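Local coordinates for protein dihydroxyacetone kinase (Citrobacter freundii, PDB 1UN8) that catalyses the ATP-dependent phosphorylation of dihydroxyacetone to dihydroxyacetone phosphate, with magnesium or calcium ions as cofactor, at residues A52-G57 with C104-K109; K109-D114 with R150-T155; D139-P144 with N185-G190. One frame throughout, in Å; residues are numbered along the deposited sequence.

From the N terminus, contact 1 comes first: strand 104-109 returns beside strand 52-57, closing a loop that includes strand 76-80 and helix 88-98. Lys109 then ends contact 1 and starts contact 2, in which 109-114, leading into helix 112-127, meets the 150-155 turn ahead of helix 155-167. Before that second segment arrives, 139-144 has opened contact 3, which closes only after helices 155-167 and 172-184, on strand 186-192. Contacts 2 and 3 therefore cross, whereas contact 1 precedes both. Asp139 and Asp140 bond to the backbone of 150-155, joining the two later contacts. Contacts 2 and 3 together link the sheet built in contact 1 to the one holding 186-192.

Contact 1. Residues A52-G57 with C104-K109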
ATOM      1  N   ALA A  52      25.276   0.948 -18.904  1.00 50.02           N
ATOM      2  CA  ALA A  52      24.504   1.506 -17.811  1.00 49.64           C
ATOM      3  C   ALA A  52      23.063   1.786 -18.249  1.00 49.12           C
ATOM      4  O   ALA A  52      22.820   2.286 -19.353  1.00 48.76           O
ATOM      5  CB  ALA A  52      25.162   2.797 -17.322  1.00 48.87           C
ATOM      6  N   VAL A  53      22.109   1.449 -17.389  1.00 47.54           N
ATOM      7  CA  VAL A  53      20.701   1.704 -17.669  1.00 44.70           C
ATOM      8  C   VAL A  53      20.203   2.709 -16.623  1.00 44.02           C
ATOM      9  O   VAL A  53      19.909   2.333 -15.480  1.00 42.39           O
ATOM     10  CB  VAL A  53      19.863   0.411 -17.566  1.00 44.90           C
ATOM     11  CG1 VAL A  53      18.408   0.683 -17.907  1.00 43.31           C
ATOM     12  CG2 VAL A  53      20.430  -0.661 -18.489  1.00 42.64           C
ATOM     13  N   ILE A  54      20.095   3.975 -16.998  1.00 43.16           N
ATOM     14  CA  ILE A  54      19.666   5.035 -16.075  1.00 41.47           C
ATOM     15  C   ILE A  54      18.192   5.394 -16.270  1.00 42.02           C
ATOM     16  O   ILE A  54      17.680   5.368 -17.401  1.00 41.93           O
ATOM     17  CB  ILE A  54      20.498   6.318 -16.263  1.00 41.64           C
ATOM     18  CG1 ILE A  54      21.885   6.151 -15.639  1.00 41.65           C
ATOM     19  CG2 ILE A  54      19.775   7.514 -15.663  1.00 41.32           C
ATOM     20  CD1 ILE A  54      22.848   7.265 -15.983  1.00 20.00           C
ATOM     21  N   SER A  55      17.523   5.726 -15.172  1.00 42.15           N
ATOM     22  CA  SER A  55      16.134   6.139 -15.247  1.00 42.04           C
ATOM     23  C   SER A  55      15.867   7.225 -14.214  1.00 41.96           C
ATOM     24  O   SER A  55      16.797   7.825 -13.664  1.00 40.93           O
ATOM     25  CB  SER A  55      15.199   4.957 -15.011  1.00 42.55           C
ATOM     26  OG  SER A  55      13.873   5.277 -15.390  1.00 41.87           O
ATOM     27  N   GLY A  56      14.587   7.466 -13.943  1.00 41.67           N
ATOM     28  CA  GLY A  56      14.236   8.488 -12.977  1.00 39.75           C
ATOM     29  C   GLY A  56      13.054   9.322 -13.416  1.00 39.83           C
ATOM     30  O   GLY A  56      12.181   8.851 -14.160  1.00 39.24           O
ATOM     31  N   GLY A  57      13.022  10.562 -12.937  1.00 38.35           N
ATOM     32  CA  GLY A  57      11.928  11.460 -13.240  1.00 38.23           C
ATOM     33  C   GLY A  57      11.423  12.028 -11.925  1.00 39.14           C
ATOM     34  O   GLY A  57      12.073  11.863 -10.887  1.00 37.05           O
ATOM     35  N   CYS A 104      25.471   4.240 -22.065  1.00 57.76           N
ATOM     36  CA  CYS A 104      24.288   4.081 -21.227  1.00 55.85           C
ATOM     37  C   CYS A 104      22.991   4.340 -21.973  1.00 53.02           C
ATOM     38  O   CYS A 104      22.935   5.124 -22.929  1.00 51.80           O
ATOM     39  CB  CYS A 104      24.338   5.029 -20.035  1.00 56.62           C
ATOM     40  SG  CYS A 104      24.064   6.742 -20.494  1.00 62.01           S
ATOM     41  N   LEU A 105      21.945   3.663 -21.511  1.00 49.21           N
ATOM     42  CA  LEU A 105      20.613   3.799 -22.070  1.00 45.40           C
ATOM     43  C   LEU A 105      19.742   4.554 -21.068  1.00 43.68           C
ATOM     44  O   LEU A 105      19.586   4.125 -19.918  1.00 42.39           O
ATOM     45  CB  LEU A 105      20.011   2.419 -22.327  1.00 44.01           C
ATOM     46  CG  LEU A 105      18.497   2.420 -22.523  1.00 44.13           C
ATOM     47  CD1 LEU A 105      18.171   3.246 -23.760  1.00 44.50           C
ATOM     48  CD2 LEU A 105      17.968   0.993 -22.658  1.00 43.17           C
ATOM     49  N   LEU A 106      19.210   5.697 -21.485  1.00 41.50           N
ATOM     50  CA  LEU A 106      18.322   6.463 -20.616  1.00 39.79           C
ATOM     51  C   LEU A 106      16.898   5.950 -20.907  1.00 41.72           C
ATOM     52  O   LEU A 106      16.473   5.909 -22.066  1.00 41.91           O
ATOM     53  CB  LEU A 106      18.406   7.960 -20.930  1.00 35.77           C
ATOM     54  CG  LEU A 106      19.764   8.664 -20.807  1.00 35.94           C
ATOM     55  CD1 LEU A 106      19.608  10.136 -21.187  1.00 32.81           C
ATOM     56  CD2 LEU A 106      20.325   8.525 -19.400  1.00 31.79           C
ATOM     57  N   ILE A 107      16.181   5.514 -19.874  1.00 40.61           N
ATOM     58  CA  ILE A 107      14.812   5.053 -20.049  1.00 40.50           C
ATOM     59  C   ILE A 107      13.930   6.167 -19.463  1.00 42.18           C
ATOM     60  O   ILE A 107      13.917   6.396 -18.238  1.00 42.02           O
ATOM     61  CB  ILE A 107      14.558   3.741 -19.297  1.00 42.28           C
ATOM     62  CG1 ILE A 107      15.548   2.667 -19.780  1.00 41.52           C
ATOM     63  CG2 ILE A 107      13.086   3.297 -19.510  1.00 40.30           C
ATOM     64  CD1 ILE A 107      14.914   1.432 -20.357  1.00 41.02           C
ATOM     65  N   VAL A 108      13.197   6.861 -20.329  1.00 42.02           N
ATOM     66  CA  VAL A 108      12.359   7.971 -19.888  1.00 42.26           C
ATOM     67  C   VAL A 108      10.854   7.818 -20.115  1.00 41.28           C
ATOM     68  O   VAL A 108      10.415   7.497 -21.217  1.00 40.82           O
ATOM     69  CB  VAL A 108      12.813   9.273 -20.569  1.00 43.86           C
ATOM     70  CG1 VAL A 108      11.946  10.435 -20.129  1.00 44.66           C
ATOM     71  CG2 VAL A 108      14.264   9.537 -20.223  1.00 47.57           C
ATOM     72  N   LYS A 109      10.069   8.068 -19.065  1.00 41.23           N
ATOM     73  CA  LYS A 109       8.608   7.993 -19.162  1.00 39.38           C
ATOM     74  C   LYS A 109       8.171   9.186 -20.013  1.00 38.75           C
ATOM     75  O   LYS A 109       8.767  10.258 -19.933  1.00 37.62           O
ATOM     76  CB  LYS A 109       7.970   8.034 -17.765  1.00 38.48           C
ATOM     77  CG  LYS A 109       8.305   6.810 -16.909  1.00 36.28           C
ATOM     78  CD  LYS A 109       7.473   6.729 -15.618  1.00 37.90           C
ATOM     79  CE  LYS A 109       7.629   7.962 -14.733  1.00 37.05           C
ATOM     80  NZ  LYS A 109       9.042   8.283 -14.410  1.00 37.22           N
TER
HETATM   81  O   HOH W   1      11.063   9.344 -16.565  1.00 39.81           O
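Val53 and Ile107 meet on one face of two parallel strands, 52-57 and 104-109, whose axes approach to 4.6 Å. The ladder is regular: Leu105 N donates to Ala52 O, Ile54 N to Leu105 O and Ile107 N to Ile54 O. Val53 CG1, anti to its backbone N (chi1 -178°), reaches diagonally to Ile107 CG1 at 4.0 Å. On the other face Ile54 and Leu106 lie side by side, pointing the same way, with Leu106 CD2 3.8 Å from Ile54 CB. Ala52 CB and Cys104 CB touch next to them.

Beyond Ser55 the strands splay and a side chain takes over. Ser55 OG, turned anti to its own N (chi1 -166°), donates to Ile107 O at 3.1 Å. Farther along, a water gives a hydrogen to Gly56 O and accepts from both Lys109 N and Lys109 NZ; NZ also bonds to His65. The C-terminal ends of both strands thus reach the dihydroxyacetone site, where Lys109 is a substrate-binding residue.

Strands 76-80 and 132-137 flank this pair. Helix 88-98 covers Ile54 and Leu106, while helix 155-167 packs on Ser55 and Ile107 across the sheet.

Contact 2. Residues K109-D114 with R150-T155; sequences KNYTGD and RGIAGT
Lys109 and Gly151 bring two irregular backbones together, CA to CA 4.5 Å: 109-114 bends in an inverse gamma turn centred on Asn110, while 150-155 ends in a type I turn from Ile152 to Thr155. Gly151 has no side chain, and its N comes within 3.8 Å of Asn110 N.

Tyr111 makes the one hydrogen bond between the segments. With CG anti to the carbonyl carbon (chi1 -58°), the ring reaches over to 150-155, and its OH donates to Gly151 O at 2.7 Å. The hydroxyl stands above the carbonyl plane, 50° out of it. Seen from the ring, Gly151 O lies at the edge, near the ring plane, with CE1 only 3.1 Å from that oxygen. Arg150 crosses the tyrosine at about a right angle, its CB 3.4 Å from Tyr111 OH and its CG beside CE2. The arginine chain then runs on extended, and NH1 bonds to Pro223 O.

On the other flank, Lys109 and Thr155 also cross at about a right angle, Lys109 CG lying 3.4 Å from Thr155 OG1. The aliphatic part of Lys109, a substrate-binding residue, is thus lined by Thr155. That threonine hydroxyl is already committed: it donates to Ile152 O at 2.9 Å, in the carbonyl plane, and Thr155 N donates to the same oxygen. Ile152 O thus closes the turn with two bonds as helix 155-167 begins.

Tyr111 also stacks edge-to-face with His220, the residue that forms the hemiaminal with substrate. Its hydroxyl bond to Gly151 O would help hold the end of the ring in place beside His220, so Tyr111 probably acts as a second-shell residue for that histidine.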
ATOM      1  N   LYS A 109      10.069   8.068 -19.065  1.00 41.23           N
ATOM      2  CA  LYS A 109       8.608   7.993 -19.162  1.00 39.38           C
ATOM      3  C   LYS A 109       8.171   9.186 -20.013  1.00 38.75           C
ATOM      4  O   LYS A 109       8.767  10.258 -19.933  1.00 37.62           O
ATOM      5  CB  LYS A 109       7.970   8.034 -17.765  1.00 38.48           C
ATOM      6  CG  LYS A 109       8.305   6.810 -16.909  1.00 36.28           C
ATOM      7  CD  LYS A 109       7.473   6.729 -15.618  1.00 37.90           C
ATOM      8  CE  LYS A 109       7.629   7.962 -14.733  1.00 37.05           C
ATOM      9  NZ  LYS A 109       9.042   8.283 -14.410  1.00 37.22           N
ATOM     10  N   ASN A 110       7.148   9.001 -20.836  1.00 39.26           N
ATOM     11  CA  ASN A 110       6.699  10.066 -21.732  1.00 39.68           C
ATOM     12  C   ASN A 110       6.098  11.310 -21.081  1.00 39.14           C
ATOM     13  O   ASN A 110       4.892  11.397 -20.885  1.00 40.79           O
ATOM     14  CB  ASN A 110       5.705   9.502 -22.750  1.00 40.81           C
ATOM     15  CG  ASN A 110       5.724  10.260 -24.066  1.00 41.94           C
ATOM     16  OD1 ASN A 110       6.324  11.330 -24.168  1.00 42.90           O
ATOM     17  ND2 ASN A 110       5.061   9.705 -25.084  1.00 41.19           N
ATOM     18  N   TYR A 111       6.949  12.265 -20.743  1.00 39.01           N
ATOM     19  CA  TYR A 111       6.515  13.532 -20.163  1.00 39.67           C
ATOM     20  C   TYR A 111       7.522  14.583 -20.620  1.00 41.54           C
ATOM     21  O   TYR A 111       8.733  14.372 -20.525  1.00 41.49           O
ATOM     22  CB  TYR A 111       6.347  13.398 -18.648  1.00 38.75           C
ATOM     23  CG  TYR A 111       5.372  12.318 -18.233  1.00 37.30           C
ATOM     24  CD1 TYR A 111       5.827  11.084 -17.786  1.00 35.69           C
ATOM     25  CD2 TYR A 111       4.004  12.529 -18.286  1.00 34.21           C
ATOM     26  CE1 TYR A 111       4.943  10.092 -17.404  1.00 35.63           C
ATOM     27  CE2 TYR A 111       3.112  11.544 -17.907  1.00 32.57           C
ATOM     28  CZ  TYR A 111       3.586  10.327 -17.467  1.00 32.75           C
ATOM     29  OH  TYR A 111       2.702   9.345 -17.088  1.00 31.45           O
ATOM     30  N   THR A 112       7.019  15.706 -21.127  1.00 42.35           N
ATOM     31  CA  THR A 112       7.871  16.786 -21.616  1.00 43.19           C
ATOM     32  C   THR A 112       9.066  17.103 -20.723  1.00 41.71           C
ATOM     33  O   THR A 112      10.205  17.103 -21.176  1.00 41.22           O
ATOM     34  CB  THR A 112       7.066  18.071 -21.803  1.00 44.03           C
ATOM     35  OG1 THR A 112       5.957  17.799 -22.659  1.00 47.36           O
ATOM     36  CG2 THR A 112       7.931  19.158 -22.443  1.00 44.28           C
ATOM     37  N   GLY A 113       8.797  17.392 -19.457  1.00 41.43           N
ATOM     38  CA  GLY A 113       9.869  17.720 -18.532  1.00 40.86           C
ATOM     39  C   GLY A 113      11.021  16.728 -18.559  1.00 40.26           C
ATOM     40  O   GLY A 113      12.181  17.119 -18.623  1.00 39.58           O
ATOM     41  N   ASP A 114      10.709  15.441 -18.512  1.00 40.08           N
ATOM     42  CA  ASP A 114      11.747  14.426 -18.532  1.00 42.00           C
ATOM     43  C   ASP A 114      12.418  14.305 -19.890  1.00 43.35           C
ATOM     44  O   ASP A 114      13.636  14.167 -19.973  1.00 44.81           O
ATOM     45  CB  ASP A 114      11.181  13.069 -18.126  1.00 42.13           C
ATOM     46  CG  ASP A 114      10.763  13.032 -16.684  1.00 42.68           C
ATOM     47  OD1 ASP A 114      11.175  13.953 -15.945  1.00 43.60           O
ATOM     48  OD2 ASP A 114      10.032  12.092 -16.291  1.00 42.21           O
ATOM     49  N   ARG A 150       1.151   8.588 -22.325  1.00 42.69           N
ATOM     50  CA  ARG A 150       1.874   8.775 -21.087  1.00 41.39           C
ATOM     51  C   ARG A 150       2.577   7.486 -20.713  1.00 40.05           C
ATOM     52  O   ARG A 150       2.124   6.400 -21.059  1.00 38.51           O
ATOM     53  CB  ARG A 150       0.914   9.157 -19.966  1.00 40.95           C
ATOM     54  CG  ARG A 150       0.219  10.473 -20.157  1.00 39.85           C
ATOM     55  CD  ARG A 150      -1.051  10.516 -19.328  1.00 40.99           C
ATOM     56  NE  ARG A 150      -1.742  11.792 -19.450  1.00 41.79           N
ATOM     57  CZ  ARG A 150      -2.947  12.035 -18.954  1.00 43.75           C
ATOM     58  NH1 ARG A 150      -3.603  11.082 -18.299  1.00 43.99           N
ATOM     59  NH2 ARG A 150      -3.496  13.231 -19.111  1.00 43.41           N
ATOM     60  N   GLY A 151       3.695   7.626 -20.008  1.00 40.19           N
ATOM     61  CA  GLY A 151       4.437   6.470 -19.551  1.00 39.00           C
ATOM     62  C   GLY A 151       4.066   6.222 -18.097  1.00 39.62           C
ATOM     63  O   GLY A 151       4.204   7.108 -17.253  1.00 37.16           O
ATOM     64  N   ILE A 152       3.588   5.012 -17.814  1.00 39.66           N
ATOM     65  CA  ILE A 152       3.194   4.643 -16.465  1.00 38.29           C
ATOM     66  C   ILE A 152       3.818   3.308 -16.007  1.00 38.69           C
ATOM     67  O   ILE A 152       4.915   2.970 -16.411  1.00 40.96           O
ATOM     68  CB  ILE A 152       1.643   4.608 -16.368  1.00 38.96           C
ATOM     69  CG1 ILE A 152       1.085   3.552 -17.338  1.00 38.16           C
ATOM     70  CG2 ILE A 152       1.074   6.021 -16.680  1.00 36.15           C
ATOM     71  CD1 ILE A 152      -0.195   3.961 -18.016  1.00 36.83           C
ATOM     72  N   ALA A 153       3.100   2.545 -15.195  1.00 37.46           N
ATOM     73  CA  ALA A 153       3.606   1.294 -14.641  1.00 39.86           C
ATOM     74  C   ALA A 153       4.442   0.384 -15.543  1.00 40.60           C
ATOM     75  O   ALA A 153       5.484  -0.116 -15.125  1.00 40.56           O
ATOM     76  CB  ALA A 153       2.457   0.499 -14.039  1.00 39.23           C
ATOM     77  N   GLY A 154       3.986   0.171 -16.773  1.00 40.97           N
ATOM     78  CA  GLY A 154       4.706  -0.698 -17.685  1.00 40.32           C
ATOM     79  C   GLY A 154       6.180  -0.366 -17.831  1.00 39.98           C
ATOM     80  O   GLY A 154       6.990  -1.226 -18.164  1.00 40.15           O
ATOM     81  N   THR A 155       6.530   0.887 -17.585  1.00 38.98           N
ATOM     82  CA  THR A 155       7.909   1.313 -17.707  1.00 39.30           C
ATOM     83  C   THR A 155       8.876   0.350 -17.020  1.00 40.62           C
ATOM     84  O   THR A 155       9.915   0.018 -17.573  1.00 42.67           O
ATOM     85  CB  THR A 155       8.123   2.724 -17.103  1.00 38.59           C
ATOM     86  OG1 THR A 155       7.308   3.686 -17.798  1.00 36.87           O
ATOM     87  CG2 THR A 155       9.593   3.124 -17.200  1.00 34.07           C
TER

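Contact 3. Residues D139-P144 with N185-G190; sequences DDISLP and NTFSLG
Asp139 and Ser188 meet in a loop-on-strand contact: 139-144, in the connection between strand 132-137 and helix 155-167, lies against strand 186-190 and is joined to it by a single backbone bridge, Asp140 with Ser188. The touching parts run 27° apart. The loop uses the side of the strand opposite to 301-309, the side on which Gly190 goes on to pair with Gly216.

Ser188 supplies both backbone bonds. Its N donates to Asp139 O at 2.9 Å, coming from above the carbonyl plane (45° out of it), and its O accepts from Ile141 N at 3.0 Å, far straighter at the carbonyl. Asp139 CG sits between its backbone N and carbonyl carbon (chi1 61°), which puts CG on the Ser188 side; OD2 is the oxygen that meets OG. The modelled 2.4 Å between Ser188 OG and Asp139 OD2 is very short, and the exact value is doubtful.

The two branches of Ile141 part: CG2 touches Phe187 CB at 4.0 Å and lies at the edge of the phenyl ring, while CG1 rests against Leu189 CB. Leu189 CD1 extends to Ser142 CB, 3.7 Å away. Helix 233-247 packs against Ile141, Phe187 and Leu189.

Asp140 shapes the loop itself. Its OD1 accepts from Ser142 N at 3.0 Å, an Asx turn, and OD2 takes the Ser142 hydroxyl at 2.7 Å. A water links Asp140 OD1 to Gly190 N.

Asp139 also takes Ile152 N on OD1 and, weakly, Gly154 N on OD2, while Ser188 OG has a second partner in Thr306. With Ile152 N on one buried carboxylate and Ser142 N and OG on the other, the donors would be expected to favour ionised aspartates and probably help hold loop, turn and strand together.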
ATOM      1  N   ASP A 139       3.443   3.689 -22.538  1.00 38.14           N
ATOM      2  CA  ASP A 139       2.593   2.510 -22.497  1.00 39.37           C
ATOM      3  C   ASP A 139       1.097   2.700 -22.225  1.00 38.55           C
ATOM      4  O   ASP A 139       0.314   1.779 -22.436  1.00 38.71           O
ATOM      5  CB  ASP A 139       3.181   1.505 -21.492  1.00 39.29           C
ATOM      6  CG  ASP A 139       3.253   2.059 -20.074  1.00 41.66           C
ATOM      7  OD1 ASP A 139       3.824   3.150 -19.872  1.00 41.06           O
ATOM      8  OD2 ASP A 139       2.739   1.393 -19.153  1.00 42.53           O
ATOM      9  N   ASP A 140       0.693   3.880 -21.766  1.00 38.78           N
ATOM     10  CA  ASP A 140      -0.717   4.134 -21.479  1.00 40.37           C
ATOM     11  C   ASP A 140      -1.587   4.047 -22.739  1.00 40.85           C
ATOM     12  O   ASP A 140      -1.221   4.577 -23.785  1.00 41.71           O
ATOM     13  CB  ASP A 140      -0.858   5.511 -20.820  1.00 40.89           C
ATOM     14  CG  ASP A 140      -2.296   5.856 -20.456  1.00 41.36           C
ATOM     15  OD1 ASP A 140      -3.099   4.932 -20.223  1.00 40.54           O
ATOM     16  OD2 ASP A 140      -2.613   7.064 -20.391  1.00 42.42           O
ATOM     17  N   ILE A 141      -2.726   3.362 -22.640  1.00 39.52           N
ATOM     18  CA  ILE A 141      -3.632   3.232 -23.780  1.00 40.15           C
ATOM     19  C   ILE A 141      -4.969   3.927 -23.537  1.00 41.10           C
ATOM     20  O   ILE A 141      -5.893   3.814 -24.348  1.00 42.00           O
ATOM     21  CB  ILE A 141      -3.940   1.751 -24.108  1.00 39.27           C
ATOM     22  CG1 ILE A 141      -4.822   1.144 -23.006  1.00 40.74           C
ATOM     23  CG2 ILE A 141      -2.643   0.975 -24.305  1.00 38.79           C
ATOM     24  CD1 ILE A 141      -5.001  -0.362 -23.137  1.00 40.30           C
ATOM     25  N   SER A 142      -5.077   4.637 -22.422  1.00 41.45           N
ATOM     26  CA  SER A 142      -6.316   5.317 -22.085  1.00 43.61           C
ATOM     27  C   SER A 142      -6.754   6.426 -23.043  1.00 45.69           C
ATOM     28  O   SER A 142      -7.945   6.695 -23.175  1.00 46.03           O
ATOM     29  CB  SER A 142      -6.224   5.902 -20.678  1.00 43.05           C
ATOM     30  OG  SER A 142      -5.322   6.989 -20.637  1.00 43.32           O
ATOM     31  N   LEU A 143      -5.795   7.062 -23.707  1.00 48.06           N
ATOM     32  CA  LEU A 143      -6.086   8.173 -24.611  1.00 49.78           C
ATOM     33  C   LEU A 143      -5.675   7.914 -26.060  1.00 52.63           C
ATOM     34  O   LEU A 143      -4.644   8.397 -26.519  1.00 54.73           O
ATOM     35  CB  LEU A 143      -5.386   9.427 -24.088  1.00 46.15           C
ATOM     36  CG  LEU A 143      -5.813   9.757 -22.654  1.00 47.17           C
ATOM     37  CD1 LEU A 143      -4.901  10.813 -22.029  1.00 43.31           C
ATOM     38  CD2 LEU A 143      -7.262  10.225 -22.682  1.00 47.02           C
ATOM     39  N   PRO A 144      -6.487   7.163 -26.806  1.00 55.06           N
ATOM     40  CA  PRO A 144      -6.161   6.867 -28.202  1.00 57.13           C
ATOM     41  C   PRO A 144      -5.825   8.098 -29.039  1.00 59.70           C
ATOM     42  O   PRO A 144      -4.911   8.062 -29.861  1.00 60.52           O
ATOM     43  CB  PRO A 144      -7.416   6.164 -28.702  1.00 56.78           C
ATOM     44  CG  PRO A 144      -7.943   5.509 -27.471  1.00 56.16           C
ATOM     45  CD  PRO A 144      -7.782   6.574 -26.431  1.00 54.74           C
ATOM     46  N   ASN A 185       5.645  -3.788 -26.830  1.00 45.31           N
ATOM     47  CA  ASN A 185       4.771  -4.888 -26.462  1.00 45.60           C
ATOM     48  C   ASN A 185       4.171  -4.705 -25.071  1.00 46.20           C
ATOM     49  O   ASN A 185       3.690  -5.660 -24.458  1.00 45.48           O
ATOM     50  CB  ASN A 185       5.549  -6.200 -26.528  1.00 46.81           C
ATOM     51  CG  ASN A 185       5.715  -6.706 -27.947  1.00 48.26           C
ATOM     52  OD1 ASN A 185       4.798  -7.299 -28.510  1.00 48.92           O
ATOM     53  ND2 ASN A 185       6.881  -6.462 -28.539  1.00 49.46           N
ATOM     54  N   THR A 186       4.194  -3.471 -24.578  1.00 45.34           N
ATOM     55  CA  THR A 186       3.664  -3.185 -23.262  1.00 44.95           C
ATOM     56  C   THR A 186       2.473  -2.239 -23.345  1.00 43.76           C
ATOM     57  O   THR A 186       2.543  -1.180 -23.965  1.00 43.08           O
ATOM     58  CB  THR A 186       4.764  -2.592 -22.359  1.00 45.43           C
ATOM     59  OG1 THR A 186       5.844  -3.529 -22.267  1.00 44.64           O
ATOM     60  CG2 THR A 186       4.228  -2.312 -20.962  1.00 44.90           C
ATOM     61  N   PHE A 187       1.376  -2.648 -22.718  1.00 43.50           N
ATOM     62  CA  PHE A 187       0.145  -1.866 -22.713  1.00 43.55           C
ATOM     63  C   PHE A 187      -0.413  -1.745 -21.291  1.00 43.26           C
ATOM     64  O   PHE A 187      -0.604  -2.743 -20.585  1.00 42.18           O
ATOM     65  CB  PHE A 187      -0.885  -2.518 -23.644  1.00 44.72           C
ATOM     66  CG  PHE A 187      -0.329  -2.877 -25.002  1.00 45.67           C
ATOM     67  CD1 PHE A 187       0.437  -4.029 -25.175  1.00 44.36           C
ATOM     68  CD2 PHE A 187      -0.505  -2.023 -26.089  1.00 45.41           C
ATOM     69  CE1 PHE A 187       1.022  -4.321 -26.398  1.00 44.94           C
ATOM     70  CE2 PHE A 187       0.078  -2.309 -27.321  1.00 45.51           C
ATOM     71  CZ  PHE A 187       0.844  -3.458 -27.474  1.00 45.27           C
ATOM     72  N   SER A 188      -0.667  -0.514 -20.867  1.00 42.36           N
ATOM     73  CA  SER A 188      -1.183  -0.284 -19.527  1.00 41.06           C
ATOM     74  C   SER A 188      -2.433   0.590 -19.510  1.00 40.34           C
ATOM     75  O   SER A 188      -2.614   1.458 -20.367  1.00 39.50           O
ATOM     76  CB  SER A 188      -0.107   0.367 -18.666  1.00 38.82           C
ATOM     77  OG  SER A 188       1.094  -0.372 -18.730  1.00 38.93           O
ATOM     78  N   LEU A 189      -3.287   0.338 -18.525  1.00 38.50           N
ATOM     79  CA  LEU A 189      -4.508   1.100 -18.346  1.00 37.49           C
ATOM     80  C   LEU A 189      -4.772   1.243 -16.853  1.00 36.68           C
ATOM     81  O   LEU A 189      -4.793   0.262 -16.118  1.00 37.05           O
ATOM     82  CB  LEU A 189      -5.689   0.398 -19.017  1.00 38.42           C
ATOM     83  CG  LEU A 189      -7.040   1.107 -18.892  1.00 36.53           C
ATOM     84  CD1 LEU A 189      -6.907   2.533 -19.398  1.00 34.07           C
ATOM     85  CD2 LEU A 189      -8.106   0.326 -19.672  1.00 37.82           C
ATOM     86  N   GLY A 190      -4.970   2.471 -16.404  1.00 35.84           N
ATOM     87  CA  GLY A 190      -5.222   2.695 -14.992  1.00 36.55           C
ATOM     88  C   GLY A 190      -6.599   3.262 -14.702  1.00 38.04           C
ATOM     89  O   GLY A 190      -7.286   3.781 -15.590  1.00 37.34           O
TER
HETATM   90  O   HOH W   2      -4.146   4.722 -17.824  1.00 33.32           O